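Local coordinates for Amuc_1102 (Akkermansia muciniphila, PDB 7DSZ), which is of uncertain function but adopts an immunoglobulin-like fold related to archaeal type IV pilus proteins, which suggests a pilus-associated role, at residues 176-180 with 181-185; 113-116 with 117-121; 64-68 with 69-73. All coordinates share one frame; numbering follows the deposited sequence. Where two conformers were deposited one is given.

Contact 1: 176-180 with 181-185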
# COMPACT_ATOMS: atom_id res chain seq x y z
N PRO C 176 -3.12 13.14 8.48
CA PRO C 176 -3.75 12.59 7.27
C PRO C 176 -4.92 11.67 7.60
O PRO C 176 -4.83 10.78 8.46
CB PRO C 176 -2.61 11.83 6.58
CG PRO C 176 -1.58 11.60 7.62
CD PRO C 176 -1.72 12.69 8.65
N LEU C 177 -6.03 11.92 6.92
CA LEU C 177 -7.15 10.99 6.91
C LEU C 177 -6.79 9.80 6.05
O LEU C 177 -6.26 9.97 4.95
CB LEU C 177 -8.39 11.68 6.35
CG LEU C 177 -9.16 12.54 7.33
CD1 LEU C 177 -10.27 13.27 6.57
CD2 LEU C 177 -9.71 11.65 8.43
N LEU C 178 -7.09 8.61 6.54
CA LEU C 178 -6.68 7.39 5.87
C LEU C 178 -7.90 6.59 5.44
O LEU C 178 -8.92 6.60 6.13
CB LEU C 178 -5.83 6.55 6.79
CG LEU C 178 -4.61 7.30 7.33
CD1 LEU C 178 -3.99 6.51 8.49
CD2 LEU C 178 -3.61 7.44 6.22
N ASN C 179 -7.79 5.92 4.31
CA ASN C 179 -8.84 4.96 3.98
C ASN C 179 -8.51 3.63 4.66
O ASN C 179 -7.42 3.43 5.22
CB ASN C 179 -9.05 4.85 2.45
CG ASN C 179 -7.94 4.05 1.71
OD1 ASN C 179 -7.46 3.05 2.19
ND2 ASN C 179 -7.60 4.50 0.51
N LYS C 180 -9.49 2.71 4.64
CA LYS C 180 -9.37 1.49 5.42
C LYS C 180 -8.16 0.67 5.01
O LYS C 180 -7.51 0.04 5.86
CB LYS C 180 -10.67 0.68 5.28
CG LYS C 180 -10.67 -0.64 6.02
CD LYS C 180 -12.11 -1.19 6.06
CE LYS C 180 -12.18 -2.55 6.76
NZ LYS C 180 -11.66 -3.64 5.89
N ASP C 181 -7.84 0.64 3.70
CA ASP C 181 -6.70 -0.13 3.22
C ASP C 181 -5.37 0.52 3.56
O ASP C 181 -4.33 -0.09 3.34
CB ASP C 181 -6.80 -0.36 1.71
CG ASP C 181 -7.87 -1.39 1.36
OD1 ASP C 181 -8.21 -2.22 2.24
OD2 ASP C 181 -8.38 -1.39 0.22
N GLU C 182 -5.40 1.74 4.09
CA GLU C 182 -4.22 2.42 4.61
C GLU C 182 -4.09 2.31 6.13
O GLU C 182 -3.34 3.08 6.74
CB GLU C 182 -4.26 3.89 4.19
CG GLU C 182 -4.24 4.07 2.67
CD GLU C 182 -4.47 5.52 2.24
OE1 GLU C 182 -5.34 6.23 2.81
OE2 GLU C 182 -3.78 5.96 1.29
N THR C 183 -4.79 1.37 6.75
CA THR C 183 -4.80 1.16 8.19
C THR C 183 -4.62 -0.32 8.49
O THR C 183 -4.79 -1.17 7.61
CB THR C 183 -6.12 1.62 8.83
OG1 THR C 183 -7.14 0.66 8.52
CG2 THR C 183 -6.54 3.01 8.36
N PRO C 184 -4.32 -0.67 9.75
CA PRO C 184 -4.29 -2.09 10.13
C PRO C 184 -5.66 -2.76 10.10
O PRO C 184 -5.74 -3.98 10.31
CB PRO C 184 -3.72 -2.08 11.56
CG PRO C 184 -3.75 -0.66 12.01
CD PRO C 184 -3.74 0.20 10.79
N PHE C 185 -6.73 -2.01 9.85
CA PHE C 185 -8.05 -2.61 9.73
C PHE C 185 -8.32 -3.19 8.35
O PHE C 185 -9.40 -3.74 8.13
CB PHE C 185 -9.13 -1.57 10.05
CG PHE C 185 -9.01 -0.97 11.43
CD1 PHE C 185 -9.40 -1.71 12.54
CD2 PHE C 185 -8.51 0.31 11.60
CE1 PHE C 185 -9.29 -1.17 13.83
CE2 PHE C 185 -8.40 0.86 12.87
CZ PHE C 185 -8.79 0.13 13.99
O HOH W 1 -10.96 -2.18 3.02
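Asn179 and Glu182 grip each other across a single 3-10 turn, in a reciprocal arrangement that resembles a capping box, although the bond to Asn179 OD1 is weak. The Glu182 side chain crosses that of Asn179 at about a right angle. Its CB rests 3.4 Å from Asn179 O, and its CG packs at 3.4 Å against Asn179 OD1. CD then lies over the Asn179 amide, 3.7 Å from ND2, with carboxylate and amide stacked and their planes 20° apart. At the tip, OE1 accepts a nearly straight hydrogen bond from Asn179 N (2.9 Å, 169° at the hydrogen) on its anti side, while also forming a salt bridge with Lys96. In return Asn179 OD1 takes weak bonds from Asp181 N and Glu182 N. The side chain can fold over these amides because its CG sits between the backbone N and the carbonyl carbon (chi1 76°). The firmer bond to Glu182 N comes from Asn179 O.

Lys180 O is held twice, from one face of its plane, by Thr183 N and by Thr183 OG1 at 2.8 Å. The Thr183 methyl CG2 meanwhile packs on Leu178 CB. Lys180 itself stretches away to Phe185 O, a weak bond, and its NZ is held chiefly by the carbonyls of Phe188 and Ser186. A water joins it to Asp181 OD1, which also bonds Ser186 OG. The segment passes directly from the 3-10 turn into an ST turn, in which Thr183 OG1 accepts from Phe185 N at 3.0 Å.

Contact 2: 113-116 with 117-121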
# COMPACT_ATOMS: atom_id res chain seq x y z
N VAL C 113 -13.50 6.46 7.09
CA VAL C 113 -12.16 7.06 7.03
C VAL C 113 -11.62 7.07 8.45
O VAL C 113 -12.37 6.93 9.42
CB VAL C 113 -12.10 8.49 6.46
CG1 VAL C 113 -12.18 8.47 4.96
CG2 VAL C 113 -13.19 9.36 7.09
N TYR C 114 -10.30 7.22 8.57
CA TYR C 114 -9.63 6.98 9.85
C TYR C 114 -8.60 8.06 10.15
O TYR C 114 -7.97 8.61 9.24
CB TYR C 114 -8.91 5.61 9.87
CG TYR C 114 -9.84 4.47 9.50
CD1 TYR C 114 -10.24 4.27 8.18
CD2 TYR C 114 -10.34 3.61 10.47
CE1 TYR C 114 -11.12 3.27 7.83
CE2 TYR C 114 -11.22 2.57 10.14
CZ TYR C 114 -11.60 2.41 8.81
OH TYR C 114 -12.48 1.39 8.44
N LEU C 115 -8.38 8.30 11.44
CA LEU C 115 -7.21 9.03 11.92
C LEU C 115 -6.38 8.12 12.81
O LEU C 115 -6.93 7.35 13.61
CB LEU C 115 -7.62 10.31 12.69
CG LEU C 115 -8.13 11.48 11.84
CD1 LEU C 115 -8.68 12.57 12.79
CD2 LEU C 115 -7.06 12.05 10.87
N SER C 116 -5.05 8.20 12.68
CA SER C 116 -4.16 7.35 13.44
C SER C 116 -4.18 7.72 14.92
O SER C 116 -4.61 8.82 15.29
CB SER C 116 -2.73 7.49 12.91
OG SER C 116 -2.25 8.79 13.23
N PRO C 117 -3.68 6.84 15.79
CA PRO C 117 -3.55 7.22 17.21
C PRO C 117 -2.70 8.46 17.41
O PRO C 117 -3.03 9.28 18.28
CB PRO C 117 -2.92 5.98 17.84
CG PRO C 117 -3.37 4.83 16.96
CD PRO C 117 -3.32 5.42 15.56
N SER C 118 -1.64 8.65 16.63
CA SER C 118 -0.82 9.84 16.85
C SER C 118 -1.53 11.11 16.39
O SER C 118 -1.37 12.16 17.03
CB SER C 118 0.54 9.68 16.16
OG SER C 118 0.45 9.71 14.74
N SER C 119 -2.33 11.04 15.33
CA SER C 119 -3.15 12.19 14.96
C SER C 119 -4.14 12.54 16.08
O SER C 119 -4.32 13.71 16.41
CB SER C 119 -3.90 11.92 13.65
OG SER C 119 -3.08 12.09 12.51
N VAL C 120 -4.78 11.52 16.67
CA VAL C 120 -5.76 11.78 17.73
C VAL C 120 -5.08 12.37 18.96
O VAL C 120 -5.57 13.34 19.56
CB VAL C 120 -6.53 10.50 18.08
CG1 VAL C 120 -7.44 10.72 19.30
CG2 VAL C 120 -7.34 10.04 16.86
N LYS C 121 -3.94 11.79 19.35
CA LYS C 121 -3.24 12.29 20.53
C LYS C 121 -2.72 13.70 20.30
O LYS C 121 -2.78 14.55 21.21
CB LYS C 121 -2.09 11.35 20.90
CG LYS C 121 -1.30 11.83 22.14
CD LYS C 121 -0.34 10.77 22.66
CE LYS C 121 0.28 11.24 23.98
NZ LYS C 121 1.43 10.39 24.38
O HOH W 2 -3.56 10.08 10.72
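The Ser116-Pro117 peptide is the flat group on which this joint turns. At one edge its oxygen, Ser116 O, receives Val120 N nearly head-on along the carbonyl bond (3.0 Å, N-H...O 161°), and Val120 CG2 lies beside the same oxygen at 3.4 Å. On the opposite edge the proline ring presses its CD against Ser116 CB, a tight 3.4 Å. Beyond the peptide, the Pro117 ring packs on Trp51 and on Trp189 of the second subunit.

Here strand 109-115 gives way to helix 117-124, and Ser116 is the N-cap. With chi1 at 69°, its OG stands between the backbone N and the carbonyl carbon, from where it reaches forward to accept from Ser119 N (3.1 Å, 164°). The cap therefore engages an amide of the first turn that the helix itself leaves without its usual carbonyl. The hydroxyl also bonds Glu195 OE1 of the second subunit, which makes the cap part of a subunit interface. Ser119 OG and Ser118 OG both bond Asn102 ND2 of that subunit. A water bridges Ser116 N and Ser119 OG, the latter at 2.7 Å. Beside this polar group Leu115 CB meets Ser119 CB and Val120 CG2, each at 4.2 Å.

Contact 3: 64-68 with 69-73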
# COMPACT_ATOMS: atom_id res chain seq x y z
N PRO C 64 -32.13 3.02 -14.46
CA PRO C 64 -32.76 1.75 -14.14
C PRO C 64 -31.83 0.91 -13.28
O PRO C 64 -30.67 1.30 -13.08
CB PRO C 64 -32.97 1.11 -15.51
CG PRO C 64 -31.83 1.62 -16.32
CD PRO C 64 -31.56 3.03 -15.82
N THR C 65 -32.32 -0.20 -12.79
CA THR C 65 -31.49 -1.04 -11.93
C THR C 65 -30.49 -1.82 -12.77
O THR C 65 -30.88 -2.46 -13.75
CB THR C 65 -32.37 -1.98 -11.12
OG1 THR C 65 -33.27 -1.19 -10.33
CG2 THR C 65 -31.54 -2.86 -10.18
N PRO C 66 -29.19 -1.75 -12.45
CA PRO C 66 -28.20 -2.46 -13.26
C PRO C 66 -28.40 -3.96 -13.18
O PRO C 66 -28.70 -4.50 -12.12
CB PRO C 66 -26.85 -2.03 -12.65
CG PRO C 66 -27.18 -1.64 -11.24
CD PRO C 66 -28.59 -1.06 -11.30
N LYS C 67 -28.25 -4.62 -14.34
CA LYS C 67 -28.48 -6.06 -14.40
C LYS C 67 -27.56 -6.82 -13.45
O LYS C 67 -27.98 -7.83 -12.86
CB LYS C 67 -28.29 -6.56 -15.83
CG LYS C 67 -29.30 -6.00 -16.82
CD LYS C 67 -30.72 -6.17 -16.31
CE LYS C 67 -31.73 -5.64 -17.31
NZ LYS C 67 -33.10 -5.62 -16.72
N SER C 68 -26.33 -6.34 -13.26
CA SER C 68 -25.36 -6.99 -12.39
C SER C 68 -25.68 -6.81 -10.91
O SER C 68 -25.09 -7.51 -10.08
CB SER C 68 -23.95 -6.46 -12.69
OG SER C 68 -23.76 -5.15 -12.14
N GLY C 69 -26.57 -5.88 -10.56
CA GLY C 69 -26.84 -5.60 -9.16
C GLY C 69 -25.84 -4.66 -8.52
O GLY C 69 -25.93 -4.43 -7.30
N TYR C 70 -24.92 -4.10 -9.30
CA TYR C 70 -23.84 -3.26 -8.79
C TYR C 70 -23.62 -2.09 -9.73
O TYR C 70 -23.90 -2.17 -10.93
CB TYR C 70 -22.51 -4.02 -8.73
CG TYR C 70 -22.37 -5.08 -7.68
CD1 TYR C 70 -22.95 -6.34 -7.84
CD2 TYR C 70 -21.61 -4.84 -6.56
CE1 TYR C 70 -22.78 -7.33 -6.87
CE2 TYR C 70 -21.44 -5.81 -5.58
CZ TYR C 70 -22.02 -7.05 -5.75
OH TYR C 70 -21.84 -8.00 -4.76
N ILE C 71 -23.08 -1.00 -9.19
CA ILE C 71 -22.58 0.10 -10.00
C ILE C 71 -21.06 0.09 -9.95
O ILE C 71 -20.44 -0.46 -9.04
CB ILE C 71 -23.14 1.48 -9.58
CG1 ILE C 71 -22.70 1.83 -8.15
CG2 ILE C 71 -24.67 1.52 -9.72
CD1 ILE C 71 -23.14 3.25 -7.69
N ASP C 72 -20.46 0.73 -10.97
CA ASP C 72 -19.00 0.72 -11.12
C ASP C 72 -18.29 1.29 -9.91
O ASP C 72 -17.31 0.71 -9.42
CB ASP C 72 -18.60 1.52 -12.36
CG ASP C 72 -18.81 0.77 -13.64
OD1 ASP C 72 -18.70 -0.48 -13.64
OD2 ASP C 72 -19.07 1.44 -14.65
N ALA C 73 -18.71 2.48 -9.46
CA ALA C 73 -17.96 3.21 -8.44
C ALA C 73 -18.81 4.32 -7.85
O ALA C 73 -19.77 4.78 -8.46
CB ALA C 73 -16.66 3.81 -9.00
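A type I beta turn, Pro66 to Gly69, brings the chain out of the loop after strand 50-63 and into strand 70-83. Its closing bond runs from Gly69 N to Pro66 O (3.0 Å, 155° at the hydrogen), with the donor well above the carbonyl plane. Gly69, the last residue of the turn, takes a left-handed backbone conformation (phi 82°), one that glycine reaches with little strain, and the chain swings into the strand, where Gly69 pairs through its backbone with Val105.

A second bond tightens the exit. Ser68 OG, set between its own backbone N and carbonyl carbon by chi1 76°, reaches past Gly69 to accept from Tyr70 N at 3.2 Å, an ST turn overlapping the end of the beta turn. The same hydroxyl is hydrogen-bonded to Asp86 and Arg122, both of the third subunit, so the local turn and the subunit interface draw on one polar atom. Ser68 O meets the Tyr70 ring at its edge and in its plane, 3.3 Å from CD1. Tyr70 CG lies beside the backbone N, which puts the ring edge next to Ser68 O, and the ring packs further on Asn102 and Pro104 of its own chain and on Lys121 of the third subunit.

At the start of the turn the Pro66 ring lies along the strand's first residues: its CG approaches Tyr70 O at 3.3 Å and touches Ile71 CG2 at 4.3 Å. Met17 and Val105 join Pro66 and Ile71 in this apolar patch. Overall this is a connection between the two sheets of an immunoglobulin-like domain, built from a type I turn whose last residue is a left-handed glycine.

Along the chain contact 3 comes first, then contact 2, then contact 1. Contacts 1 and 2 are neighbours, their centres about 10 Å apart. They touch directly where Leu178 N lies 2.8 Å from Tyr114 O, a probable hydrogen bond that lays the loop after strand 169-171 against strand 109-115 of the three-stranded sheet. Contact 3 lies across the chain's centre from contact 2, about 35 Å away between centres, where the chain leaves that sheet for the six-stranded one. Contacts 1 and 2 face the second subunit and contact 3 the third, so two distant regions of the domain both lie at subunit contacts of the three-chain assembly.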